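Local coordinates for protein levoglucosan dehydrogenase (Pseudarthrobacter phenanthrenivorans, PDB 6A3F) that oxidises levoglucosan to 3-dehydrolevoglucosan with NAD(+) as electron acceptor, working as a homotetramer of the Gfo/Idh/MocA family, at residues D390-E395 against S401-P406. Residues are numbered along the deposited sequence; the frame is centred on the assembly and turned at random.
Sequences DDAIVE and SWVDVP
Ala392 and Val403 form the centre of this contact, each directing its CB at the opposing segment, with their CA atoms 5.9 Å apart. The methyl of Ala392 meets one branch of the valine, CB lying 3.8 Å from Val403 CG1. A second valine reaches the same methyl: Val405 CG2 comes to 4.0 Å from Ala392 CB, and the carbonyl oxygen of Asp404, between the two valines, also approaches it. With CG1 anti to the backbone N (chi1 173°) and CG2 beside it, Val403 sends its two branches to different parts of the helix. CG1 is shared between Ala392 and the carboxylate of Glu395, whereas Val403 CG2 faces the helix backbone, 4.0 Å from Ala392 O. Glu395 holds an extended chain that crosses the valine side chain at about a right angle, so that its CD passes close to both methyls and OE1 stands 3.8 Å from Val403 CG1. This is a purely van der Waals approach; the other carboxylate oxygen, OE2, makes a salt bridge to Lys399 in the next turn of the helix. No hydrogen bond joins the two segments. Strand 403-404 is instead held by backbone bonds between Val403 and Val228, and Ala392 also packs on Val228. The contact thus seats the C-terminal half of helix 380-399 against the mixed sheet's outermost strand within this chain, a helix-on-sheet packing within the C-terminal alpha/beta domain of this Gfo/Idh/MocA enzyme.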
# COMPACT_ATOMS: atom_id res chain seq x y z
N ASP B 390 6.69 -12.34 30.40
CA ASP B 390 6.95 -10.95 30.81
C ASP B 390 8.00 -10.88 31.92
O ASP B 390 8.91 -10.04 31.89
CB ASP B 390 5.69 -10.28 31.30
CG ASP B 390 4.74 -9.84 30.17
OD1 ASP B 390 4.99 -10.24 29.01
OD2 ASP B 390 3.77 -9.07 30.49
N ASP B 391 7.85 -11.74 32.93
CA ASP B 391 8.85 -11.71 34.04
C ASP B 391 10.26 -12.02 33.53
O ASP B 391 11.23 -11.40 33.98
CB ASP B 391 8.47 -12.70 35.12
CG ASP B 391 7.33 -12.18 36.00
OD1 ASP B 391 7.00 -10.98 35.94
OD2 ASP B 391 6.83 -12.99 36.76
N ALA B 392 10.37 -12.94 32.58
CA ALA B 392 11.64 -13.30 31.98
C ALA B 392 12.23 -12.15 31.17
O ALA B 392 13.43 -11.91 31.19
CB ALA B 392 11.50 -14.55 31.15
N ILE B 393 11.38 -11.40 30.49
CA ILE B 393 11.84 -10.26 29.70
C ILE B 393 12.43 -9.19 30.63
O ILE B 393 13.49 -8.62 30.38
CB ILE B 393 10.66 -9.76 28.83
CG1 ILE B 393 10.43 -10.73 27.67
CG2 ILE B 393 10.93 -8.34 28.41
CD1 ILE B 393 9.20 -10.40 26.82
N VAL B 394 11.75 -8.94 31.72
CA VAL B 394 12.20 -7.90 32.70
C VAL B 394 13.54 -8.32 33.34
O VAL B 394 14.47 -7.55 33.40
CB VAL B 394 11.12 -7.66 33.76
CG1 VAL B 394 11.62 -6.72 34.85
CG2 VAL B 394 9.83 -7.10 33.16
N GLU B 395 13.63 -9.55 33.75
CA GLU B 395 14.89 -10.08 34.31
C GLU B 395 16.02 -10.07 33.26
O GLU B 395 17.17 -9.64 33.52
CB GLU B 395 14.63 -11.49 34.77
CG GLU B 395 15.83 -12.13 35.43
CD GLU B 395 15.67 -13.59 35.76
OE1 GLU B 395 14.53 -14.10 35.74
OE2 GLU B 395 16.70 -14.23 36.04
N SER B 401 21.05 -10.43 29.73
CA SER B 401 21.46 -11.76 29.38
C SER B 401 20.24 -12.57 28.96
O SER B 401 19.11 -12.18 29.32
CB SER B 401 22.21 -12.40 30.56
OG SER B 401 21.30 -12.65 31.61
N TRP B 402 20.45 -13.70 28.24
CA TRP B 402 19.34 -14.62 27.95
C TRP B 402 18.71 -15.14 29.24
O TRP B 402 19.42 -15.46 30.19
CB TRP B 402 19.79 -15.79 27.06
CG TRP B 402 20.02 -15.39 25.64
CD1 TRP B 402 21.18 -14.93 25.07
CD2 TRP B 402 19.02 -15.34 24.60
NE1 TRP B 402 20.96 -14.62 23.75
CE2 TRP B 402 19.67 -14.88 23.43
CE3 TRP B 402 17.66 -15.67 24.55
CZ2 TRP B 402 18.98 -14.71 22.23
CZ3 TRP B 402 16.99 -15.54 23.35
CH2 TRP B 402 17.65 -15.06 22.22
N VAL B 403 17.39 -15.30 29.24
CA VAL B 403 16.69 -15.92 30.35
C VAL B 403 15.73 -16.96 29.79
O VAL B 403 14.97 -16.71 28.84
CB VAL B 403 15.94 -14.89 31.19
CG1 VAL B 403 15.04 -15.53 32.26
CG2 VAL B 403 16.90 -13.87 31.77
N ASP B 404 15.76 -18.12 30.42
CA ASP B 404 14.81 -19.15 30.10
C ASP B 404 13.41 -18.89 30.61
O ASP B 404 13.19 -18.29 31.67
CB ASP B 404 15.28 -20.51 30.63
CG ASP B 404 16.55 -21.04 29.94
OD1 ASP B 404 16.97 -20.69 28.80
OD2 ASP B 404 17.11 -21.96 30.56
N VAL B 405 12.43 -19.31 29.83
CA VAL B 405 11.04 -19.11 30.21
C VAL B 405 10.50 -20.45 30.68
O VAL B 405 10.39 -21.36 29.89
CB VAL B 405 10.17 -18.55 29.06
CG1 VAL B 405 8.78 -18.23 29.58
CG2 VAL B 405 10.77 -17.32 28.39
N PRO B 406 10.11 -20.55 31.95
CA PRO B 406 9.44 -21.74 32.43
C PRO B 406 8.14 -21.97 31.65
O PRO B 406 7.49 -20.98 31.33
CB PRO B 406 9.05 -21.45 33.89
CG PRO B 406 9.72 -20.15 34.24
CD PRO B 406 10.05 -19.47 32.93